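Local atomic coordinates of alpha-rhamnosidase (Dictyoglomus thermophilum, PDB entry 6I60), a protein that probably catalyses the hydrolysis of terminal non-reducing alpha-L-rhamnose residues in alpha-L-rhamnosides. Residues A514-F519 against S825-F830; G466-S471 against R832-V837; A510-E515 against T631-H636. All coordinates share one frame; numbering follows the deposited sequence.

How the contacts relate
All three contacts are buried, yet their chemistry follows their place in the fold. Contact 1, its centre about 12 Å from the centre of the chain, sets acidic side chains against a neighbouring helix, and the carboxylates of Glu515 and Asp827 find their partners elsewhere. Contact 2 shares helix 826-835 with it but lies further out, its centre about 20 Å from that of the chain, where the helix end meets a strand through wholly apolar groups; one strand face there is already exposed. Contact 3 shares Ala514 and Glu515 with contact 1, but reaches a distant helix through a single tyrosine, mixing polar and apolar neighbours. The areas buried fall from contact 1 to contact 3.

Contact 1. Residues A514-F519 against S825-F830; sequences AEEAIF and SVDAWF
In Glu515, which meets Ala828, and Glu516, which meets Asp827, the first torsion carries CG to the side of the carbonyl carbon (chi1 -171° in Glu515), and the second then parts the two chains. Glu515 continues extended and runs alongside the methyl of Ala828: Ala828 CB lies 3.9 Å from Glu515 CG and 3.6 Å from Glu515 OE1. Glu516 bends instead (chi2 -95°), and its methylene, not its acid, does the touching, with Glu516 CG 3.6 Å from Asp827 CB. These two side chains slant across one another with their carboxylates turned steeply apart. Acids can thus line a helix interface, and two of them have partners elsewhere: the carboxylate of Glu515 is gripped by Arg765 in a salt bridge and by the hydroxyl of Tyr575; that of Asp827 bonds to His479 and Asn520. Because Ala828 offers only a methyl, the backbones come close there, with Glu516 CA 4.7 Å from Ala828 CA. The axes of the two helical segments approach to 8.0 Å, their directions 48° apart. A helix from late in the six-hairpin glycosidase domain thus lies against one from near its start, consistent with the closing of an (alpha/alpha)6 barrel.

Contact 2. Residues G466-S471 against R832-V837; sequences GEFICS and RVIAGV
Phe468 presents the edge of its ring to Ile834 and Ala835, and this is where the contact is packed. Ala835 CB and Ile834 CG2 both lie near the ring plane, Ala835 CB 3.9 Å from Phe468 CE1 and Ile834 CG2 4.0 Å from Phe468 CZ at the tip. The same Ile834 branch also meets sulfur, with Cys470 SG 3.8 Å from Ile834 CG2, so one methyl fills the corner between ring and thiol. It can do so because CG2 stands trans to the nitrogen of Ile834, leaving CG1 beside that nitrogen (chi1 -71°). The side chains of Phe468 and Ile834 meet at about a right angle. The other side of the strand differs sharply: Glu467 and Ile469 are exposed and take no part, although Glu467 still has a salt bridge to Arg863. The sheet is thus covered here on the face that carries Phe468 and Cys470. Past Ala835 the helix stops at Gly836, whose positive phi (108°) suits glycine, and the chain enters strand 837-841. Around this junction Ile475 of helix 473-488 touches both Phe468 and Ile834, Ala862 of strand 859-866 meets Ala835, and that same strand pairs with 466-470.

Contact 3. Residues A510-E515 against T631-H636; sequences AQLSAE and TFYFYH
Tyr633 spans the distance to Gln511 and Leu512, whose backbones stay well away: the nearest alpha carbons, Gln511 CA and Tyr633 CA, are 11.8 Å apart. The polar part of the contact is an approach of amide to phenol. The two side chains come from opposite directions, and Gln511 CD ends 3.9 Å from Tyr633 OH, with amide and ring planes 71° apart. A bend in the glutamine (chi2 -98°) turns its amide toward the tyrosine. The amide and hydroxyl are in van der Waals contact, and the hydroxyl's hydrogen bond goes to that of Tyr766, which Gln511 also touches. Replacing Gln511 by an alanine would remove the whole amide arm and would probably open a gap beside the Tyr633 hydroxyl, leaving the phenol freer to shift.

In a six-hairpin glycosidase the catalytic domain is an (alpha/alpha)6 barrel; within this domain Tyr633 reaches from helix 626-648 to the end of helix 507-512.

The van der Waals part is smaller. Leu512 comes in obliquely, its CD2 methyl 3.8 Å from the phenol oxygen, Tyr633 OH, and the same leucine rests on Ile761 and Arg765 of helix 761-773. Aromatic packing acts within the tyrosine's own helix: Phe632 CD1 lies 3.6 Å above one face of the Tyr633 ring, toward its rim. Among backbone interactions, Ser513 marks the break between helices 507-512 and 514-520, spanned by a weak hydrogen bond from Ala514 N to Gln511 O.

Contact 1. Residues A514-F519 against S825-F830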
loop_
_atom_site.group_PDB
_atom_site.type_symbol
_atom_site.label_atom_id
_atom_site.label_comp_id
_atom_site.label_asym_id
_atom_site.label_seq_id
_atom_site.Cartn_x
_atom_site.Cartn_y
_atom_site.Cartn_z
ATOM N N ALA A 514 -3.373 -3.920 -6.737
ATOM C CA ALA A 514 -3.233 -4.506 -5.407
ATOM C C ALA A 514 -2.381 -5.769 -5.442
ATOM O O ALA A 514 -1.608 -6.027 -4.513
ATOM C CB ALA A 514 -4.610 -4.797 -4.813
ATOM N N GLU A 515 -2.508 -6.569 -6.504
ATOM C CA GLU A 515 -1.714 -7.790 -6.602
ATOM C C GLU A 515 -0.233 -7.485 -6.790
ATOM O O GLU A 515 0.620 -8.217 -6.273
ATOM C CB GLU A 515 -2.228 -8.661 -7.749
ATOM C CG GLU A 515 -1.614 -10.051 -7.799
ATOM C CD GLU A 515 -2.260 -10.937 -8.848
ATOM O OE1 GLU A 515 -2.422 -10.480 -9.998
ATOM O OE2 GLU A 515 -2.607 -12.091 -8.521
ATOM N N GLU A 516 0.092 -6.411 -7.513
ATOM C CA GLU A 516 1.493 -6.051 -7.703
ATOM C C GLU A 516 2.127 -5.592 -6.396
ATOM O O GLU A 516 3.245 -6.003 -6.064
ATOM C CB GLU A 516 1.612 -4.963 -8.770
ATOM C CG GLU A 516 2.895 -4.148 -8.694
ATOM C CD GLU A 516 2.726 -2.866 -7.899
ATOM O OE1 GLU A 516 3.553 -2.612 -6.998
ATOM O OE2 GLU A 516 1.765 -2.118 -8.171
ATOM N N ALA A 517 1.424 -4.742 -5.642
ATOM C CA ALA A 517 1.975 -4.219 -4.395
ATOM C C ALA A 517 2.208 -5.332 -3.382
ATOM O O ALA A 517 3.189 -5.304 -2.627
ATOM C CB ALA A 517 1.042 -3.154 -3.821
ATOM N N ILE A 518 1.316 -6.323 -3.350
ATOM C CA ILE A 518 1.486 -7.445 -2.432
ATOM C C ILE A 518 2.743 -8.231 -2.783
ATOM O O ILE A 518 3.508 -8.634 -1.898
ATOM C CB ILE A 518 0.227 -8.331 -2.445
ATOM C CG1 ILE A 518 -0.900 -7.657 -1.663
ATOM C CG2 ILE A 518 0.523 -9.704 -1.868
ATOM C CD1 ILE A 518 -2.237 -8.352 -1.806
ATOM N N PHE A 519 2.987 -8.444 -4.079
ATOM C CA PHE A 519 4.181 -9.173 -4.499
ATOM C C PHE A 519 5.457 -8.412 -4.168
ATOM O O PHE A 519 6.484 -9.030 -3.864
ATOM C CB PHE A 519 4.124 -9.464 -5.998
ATOM C CG PHE A 519 3.664 -10.853 -6.326
ATOM C CD1 PHE A 519 2.363 -11.086 -6.742
ATOM C CD2 PHE A 519 4.531 -11.929 -6.214
ATOM C CE1 PHE A 519 1.934 -12.364 -7.040
ATOM C CE2 PHE A 519 4.108 -13.210 -6.511
ATOM C CZ PHE A 519 2.808 -13.429 -6.925
ATOM N N SER A 825 -0.249 -3.269 -13.090
ATOM C CA SER A 825 -0.586 -4.661 -12.819
ATOM C C SER A 825 0.291 -5.649 -13.575
ATOM O O SER A 825 0.238 -6.847 -13.279
ATOM C CB SER A 825 -2.055 -4.918 -13.160
ATOM O OG SER A 825 -2.439 -4.225 -14.334
ATOM N N VAL A 826 1.091 -5.185 -14.537
ATOM C CA VAL A 826 1.926 -6.097 -15.309
ATOM C C VAL A 826 3.051 -6.658 -14.452
ATOM O O VAL A 826 3.567 -7.749 -14.726
ATOM C CB VAL A 826 2.463 -5.382 -16.562
ATOM C CG1 VAL A 826 3.298 -6.327 -17.413
ATOM C CG2 VAL A 826 1.309 -4.840 -17.365
ATOM N N ASP A 827 3.442 -5.939 -13.396
ATOM C CA ASP A 827 4.502 -6.435 -12.526
ATOM C C ASP A 827 4.108 -7.741 -11.851
ATOM O O ASP A 827 4.976 -8.564 -11.540
ATOM C CB ASP A 827 4.864 -5.385 -11.480
ATOM C CG ASP A 827 6.314 -5.469 -11.058
ATOM O OD1 ASP A 827 7.194 -5.307 -11.930
ATOM O OD2 ASP A 827 6.573 -5.708 -9.859
ATOM N N ALA A 828 2.811 -7.950 -11.616
ATOM C CA ALA A 828 2.359 -9.237 -11.099
ATOM C C ALA A 828 2.577 -10.350 -12.114
ATOM O O ALA A 828 2.859 -11.491 -11.732
ATOM C CB ALA A 828 0.886 -9.160 -10.701
ATOM N N TRP A 829 2.456 -10.037 -13.406
ATOM C CA TRP A 829 2.709 -11.036 -14.438
ATOM C C TRP A 829 4.175 -11.448 -14.470
ATOM O O TRP A 829 4.486 -12.603 -14.785
ATOM C CB TRP A 829 2.270 -10.498 -15.800
ATOM C CG TRP A 829 2.327 -11.508 -16.902
ATOM C CD1 TRP A 829 1.524 -12.598 -17.056
ATOM C CD2 TRP A 829 3.237 -11.518 -18.008
ATOM N NE1 TRP A 829 1.878 -13.290 -18.189
ATOM C CE2 TRP A 829 2.927 -12.647 -18.792
ATOM C CE3 TRP A 829 4.285 -10.683 -18.410
ATOM C CZ2 TRP A 829 3.626 -12.963 -19.954
ATOM C CZ3 TRP A 829 4.976 -10.998 -19.568
ATOM C CH2 TRP A 829 4.645 -12.128 -20.326
ATOM N N PHE A 830 5.086 -10.527 -14.145
ATOM C CA PHE A 830 6.506 -10.866 -14.128
ATOM C C PHE A 830 6.817 -11.891 -13.045
ATOM O O PHE A 830 7.661 -12.773 -13.240
ATOM C CB PHE A 830 7.347 -9.606 -13.919
ATOM C CG PHE A 830 7.187 -8.579 -15.002
ATOM C CD1 PHE A 830 6.854 -8.957 -16.293
ATOM C CD2 PHE A 830 7.376 -7.234 -14.729
ATOM C CE1 PHE A 830 6.711 -8.011 -17.291
ATOM C CE2 PHE A 830 7.234 -6.284 -15.721
ATOM C CZ PHE A 830 6.901 -6.673 -17.005
#

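Contact 2. Residues G466-S471 against R832-V837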
loop_
_atom_site.group_PDB
_atom_site.type_symbol
_atom_site.label_atom_id
_atom_site.label_comp_id
_atom_site.label_asym_id
_atom_site.label_seq_id
_atom_site.Cartn_x
_atom_site.Cartn_y
_atom_site.Cartn_z
ATOM N N GLY A 466 9.366 -8.800 -2.013
ATOM C CA GLY A 466 9.842 -9.648 -3.091
ATOM C C GLY A 466 10.828 -8.930 -3.983
ATOM O O GLY A 466 10.757 -7.711 -4.166
ATOM N N GLU A 467 11.762 -9.699 -4.534
ATOM C CA GLU A 467 12.680 -9.234 -5.562
ATOM C C GLU A 467 12.322 -9.881 -6.893
ATOM O O GLU A 467 11.657 -10.921 -6.944
ATOM C CB GLU A 467 14.136 -9.562 -5.202
ATOM C CG GLU A 467 14.611 -8.978 -3.885
ATOM C CD GLU A 467 15.881 -9.644 -3.375
ATOM O OE1 GLU A 467 16.119 -10.825 -3.712
ATOM O OE2 GLU A 467 16.641 -8.986 -2.634
ATOM N N PHE A 468 12.770 -9.252 -7.979
ATOM C CA PHE A 468 12.597 -9.824 -9.309
ATOM C C PHE A 468 13.660 -9.263 -10.238
ATOM O O PHE A 468 13.904 -8.053 -10.246
ATOM C CB PHE A 468 11.205 -9.536 -9.877
ATOM C CG PHE A 468 11.068 -9.894 -11.329
ATOM C CD1 PHE A 468 10.944 -11.219 -11.719
ATOM C CD2 PHE A 468 11.080 -8.913 -12.306
ATOM C CE1 PHE A 468 10.825 -11.557 -13.053
ATOM C CE2 PHE A 468 10.962 -9.246 -13.642
ATOM C CZ PHE A 468 10.834 -10.570 -14.016
ATOM N N ILE A 469 14.280 -10.142 -11.025
ATOM C CA ILE A 469 15.259 -9.745 -12.027
ATOM C C ILE A 469 15.100 -10.651 -13.240
ATOM O O ILE A 469 14.771 -11.835 -13.122
ATOM C CB ILE A 469 16.706 -9.785 -11.476
ATOM C CG1 ILE A 469 17.664 -9.055 -12.425
ATOM C CG2 ILE A 469 17.154 -11.219 -11.216
ATOM C CD1 ILE A 469 18.973 -8.639 -11.783
ATOM N N CYS A 470 15.319 -10.075 -14.418
ATOM C CA CYS A 470 15.086 -10.757 -15.678
ATOM C C CYS A 470 16.347 -10.713 -16.527
ATOM O O CYS A 470 17.248 -9.902 -16.301
ATOM C CB CYS A 470 13.921 -10.115 -16.444
ATOM S SG CYS A 470 12.981 -11.242 -17.471
ATOM N N SER A 471 16.401 -11.611 -17.513
ATOM C CA SER A 471 17.422 -11.517 -18.547
ATOM C C SER A 471 17.134 -10.378 -19.519
ATOM O O SER A 471 18.058 -9.891 -20.180
ATOM C CB SER A 471 17.531 -12.846 -19.297
ATOM O OG SER A 471 17.881 -12.650 -20.656
ATOM N N ARG A 832 4.509 -14.113 -11.477
ATOM C CA ARG A 832 3.757 -15.362 -11.533
ATOM C C ARG A 832 4.030 -16.165 -12.801
ATOM O O ARG A 832 3.889 -17.394 -12.785
ATOM C CB ARG A 832 2.258 -15.076 -11.421
ATOM C CG ARG A 832 1.862 -14.228 -10.221
ATOM C CD ARG A 832 0.357 -13.971 -10.179
ATOM N NE ARG A 832 -0.267 -14.109 -11.494
ATOM C CZ ARG A 832 -1.178 -15.028 -11.798
ATOM N NH1 ARG A 832 -1.582 -15.899 -10.882
ATOM N NH2 ARG A 832 -1.687 -15.078 -13.023
ATOM N N VAL A 833 4.405 -15.513 -13.900
ATOM C CA VAL A 833 4.560 -16.177 -15.194
ATOM C C VAL A 833 6.022 -16.203 -15.639
ATOM O O VAL A 833 6.598 -17.274 -15.835
ATOM C CB VAL A 833 3.656 -15.526 -16.264
ATOM C CG1 VAL A 833 4.008 -16.044 -17.649
ATOM C CG2 VAL A 833 2.197 -15.800 -15.946
ATOM N N ILE A 834 6.636 -15.030 -15.808
ATOM C CA ILE A 834 8.016 -14.971 -16.289
ATOM C C ILE A 834 8.947 -15.670 -15.307
ATOM O O ILE A 834 9.674 -16.603 -15.665
ATOM C CB ILE A 834 8.443 -13.513 -16.533
ATOM C CG1 ILE A 834 7.728 -12.954 -17.765
ATOM C CG2 ILE A 834 9.956 -13.416 -16.700
ATOM C CD1 ILE A 834 8.255 -11.618 -18.223
ATOM N N ALA A 835 8.936 -15.228 -14.049
ATOM C CA ALA A 835 9.651 -15.953 -13.004
ATOM C C ALA A 835 8.986 -17.297 -12.735
ATOM O O ALA A 835 9.616 -18.355 -12.857
ATOM C CB ALA A 835 9.714 -15.108 -11.733
ATOM N N GLY A 836 7.706 -17.274 -12.368
ATOM C CA GLY A 836 6.916 -18.486 -12.302
ATOM C C GLY A 836 6.574 -18.982 -10.912
ATOM O O GLY A 836 6.557 -20.193 -10.679
ATOM N N VAL A 837 6.291 -18.075 -9.981
ATOM C CA VAL A 837 5.880 -18.444 -8.631
ATOM C C VAL A 837 4.509 -17.832 -8.367
ATOM O O VAL A 837 4.352 -16.605 -8.385
ATOM C CB VAL A 837 6.909 -18.007 -7.573
ATOM C CG1 VAL A 837 7.336 -16.557 -7.780
ATOM C CG2 VAL A 837 6.351 -18.222 -6.174
#

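Contact 3. Residues A510-E515 against T631-H636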
loop_
_atom_site.group_PDB
_atom_site.type_symbol
_atom_site.label_atom_id
_atom_site.label_comp_id
_atom_site.label_asym_id
_atom_site.label_seq_id
_atom_site.Cartn_x
_atom_site.Cartn_y
_atom_site.Cartn_z
ATOM N N ALA A 510 -6.554 1.333 -7.072
ATOM C CA ALA A 510 -6.056 0.535 -5.959
ATOM C C ALA A 510 -6.364 -0.944 -6.142
ATOM O O ALA A 510 -5.596 -1.797 -5.683
ATOM C CB ALA A 510 -6.652 1.041 -4.646
ATOM N N GLN A 511 -7.473 -1.266 -6.810
ATOM C CA GLN A 511 -7.844 -2.664 -6.996
ATOM C C GLN A 511 -6.960 -3.340 -8.037
ATOM O O GLN A 511 -6.499 -4.468 -7.829
ATOM C CB GLN A 511 -9.316 -2.760 -7.399
ATOM C CG GLN A 511 -9.743 -4.136 -7.880
ATOM C CD GLN A 511 -9.754 -4.252 -9.392
ATOM O OE1 GLN A 511 -10.193 -3.340 -10.096
ATOM N NE2 GLN A 511 -9.267 -5.379 -9.900
ATOM N N LEU A 512 -6.709 -2.663 -9.162
ATOM C CA LEU A 512 -5.976 -3.286 -10.260
ATOM C C LEU A 512 -4.497 -3.458 -9.940
ATOM O O LEU A 512 -3.847 -4.351 -10.496
ATOM C CB LEU A 512 -6.144 -2.462 -11.535
ATOM C CG LEU A 512 -7.559 -2.418 -12.113
ATOM C CD1 LEU A 512 -7.700 -1.246 -13.065
ATOM C CD2 LEU A 512 -7.903 -3.728 -12.807
ATOM N N SER A 513 -3.943 -2.620 -9.065
ATOM C CA SER A 513 -2.537 -2.705 -8.697
ATOM C C SER A 513 -2.324 -3.349 -7.333
ATOM O O SER A 513 -1.199 -3.338 -6.824
ATOM C CB SER A 513 -1.891 -1.315 -8.730
ATOM O OG SER A 513 -2.441 -0.459 -7.744
ATOM N N ALA A 514 -3.373 -3.920 -6.737
ATOM C CA ALA A 514 -3.233 -4.506 -5.407
ATOM C C ALA A 514 -2.381 -5.769 -5.442
ATOM O O ALA A 514 -1.608 -6.027 -4.513
ATOM C CB ALA A 514 -4.610 -4.797 -4.813
ATOM N N GLU A 515 -2.508 -6.569 -6.504
ATOM C CA GLU A 515 -1.714 -7.790 -6.602
ATOM C C GLU A 515 -0.233 -7.485 -6.790
ATOM O O GLU A 515 0.620 -8.217 -6.273
ATOM C CB GLU A 515 -2.228 -8.661 -7.749
ATOM C CG GLU A 515 -1.614 -10.051 -7.799
ATOM C CD GLU A 515 -2.260 -10.937 -8.848
ATOM O OE1 GLU A 515 -2.422 -10.480 -9.998
ATOM O OE2 GLU A 515 -2.607 -12.091 -8.521
ATOM N N THR A 631 -20.865 -5.750 -16.038
ATOM C CA THR A 631 -21.389 -7.086 -15.781
ATOM C C THR A 631 -20.268 -8.072 -15.491
ATOM O O THR A 631 -20.469 -9.035 -14.744
ATOM C CB THR A 631 -22.231 -7.551 -16.968
ATOM O OG1 THR A 631 -23.089 -6.482 -17.391
ATOM C CG2 THR A 631 -23.083 -8.744 -16.586
ATOM N N PHE A 632 -19.085 -7.845 -16.068
ATOM C CA PHE A 632 -17.925 -8.671 -15.750
ATOM C C PHE A 632 -17.614 -8.624 -14.260
ATOM O O PHE A 632 -17.313 -9.655 -13.646
ATOM C CB PHE A 632 -16.721 -8.207 -16.575
ATOM C CG PHE A 632 -15.399 -8.756 -16.105
ATOM C CD1 PHE A 632 -14.603 -8.032 -15.229
ATOM C CD2 PHE A 632 -14.939 -9.980 -16.562
ATOM C CE1 PHE A 632 -13.384 -8.532 -14.804
ATOM C CE2 PHE A 632 -13.718 -10.480 -16.143
ATOM C CZ PHE A 632 -12.941 -9.755 -15.263
ATOM N N TYR A 633 -17.693 -7.436 -13.658
ATOM C CA TYR A 633 -17.408 -7.297 -12.237
ATOM C C TYR A 633 -18.605 -7.642 -11.364
ATOM O O TYR A 633 -18.425 -7.930 -10.176
ATOM C CB TYR A 633 -16.919 -5.878 -11.938
ATOM C CG TYR A 633 -15.431 -5.710 -12.164
ATOM C CD1 TYR A 633 -14.512 -6.243 -11.270
ATOM C CD2 TYR A 633 -14.946 -5.039 -13.279
ATOM C CE1 TYR A 633 -13.151 -6.103 -11.471
ATOM C CE2 TYR A 633 -13.585 -4.890 -13.490
ATOM C CZ TYR A 633 -12.692 -5.426 -12.582
ATOM O OH TYR A 633 -11.336 -5.289 -12.780
ATOM N N PHE A 634 -19.819 -7.624 -11.921
ATOM C CA PHE A 634 -20.971 -8.129 -11.182
ATOM C C PHE A 634 -20.861 -9.635 -10.984
ATOM O O PHE A 634 -21.082 -10.146 -9.880
ATOM C CB PHE A 634 -22.265 -7.772 -11.913
ATOM C CG PHE A 634 -23.509 -8.159 -11.168
ATOM C CD1 PHE A 634 -23.562 -8.071 -9.786
ATOM C CD2 PHE A 634 -24.628 -8.610 -11.848
ATOM C CE1 PHE A 634 -24.707 -8.425 -9.097
ATOM C CE2 PHE A 634 -25.777 -8.966 -11.166
ATOM C CZ PHE A 634 -25.816 -8.874 -9.788
ATOM N N TYR A 635 -20.515 -10.362 -12.048
ATOM C CA TYR A 635 -20.246 -11.789 -11.913
ATOM C C TYR A 635 -19.027 -12.029 -11.031
ATOM O O TYR A 635 -19.001 -12.975 -10.236
ATOM C CB TYR A 635 -20.053 -12.412 -13.296
ATOM C CG TYR A 635 -19.650 -13.870 -13.286
ATOM C CD1 TYR A 635 -20.607 -14.873 -13.269
ATOM C CD2 TYR A 635 -18.313 -14.243 -13.307
ATOM C CE1 TYR A 635 -20.244 -16.206 -13.263
ATOM C CE2 TYR A 635 -17.941 -15.574 -13.298
ATOM C CZ TYR A 635 -18.912 -16.550 -13.281
ATOM O OH TYR A 635 -18.554 -17.878 -13.274
ATOM N N HIS A 636 -18.009 -11.173 -11.155
ATOM C CA HIS A 636 -16.808 -11.318 -10.339
ATOM C C HIS A 636 -17.123 -11.157 -8.857
ATOM O O HIS A 636 -16.653 -11.943 -8.025
ATOM C CB HIS A 636 -15.754 -10.302 -10.783
ATOM C CG HIS A 636 -14.450 -10.416 -10.055
ATOM N ND1 HIS A 636 -14.260 -9.915 -8.785
ATOM C CD2 HIS A 636 -13.267 -10.963 -10.424
ATOM C CE1 HIS A 636 -13.020 -10.155 -8.400
ATOM N NE2 HIS A 636 -12.396 -10.789 -9.376
#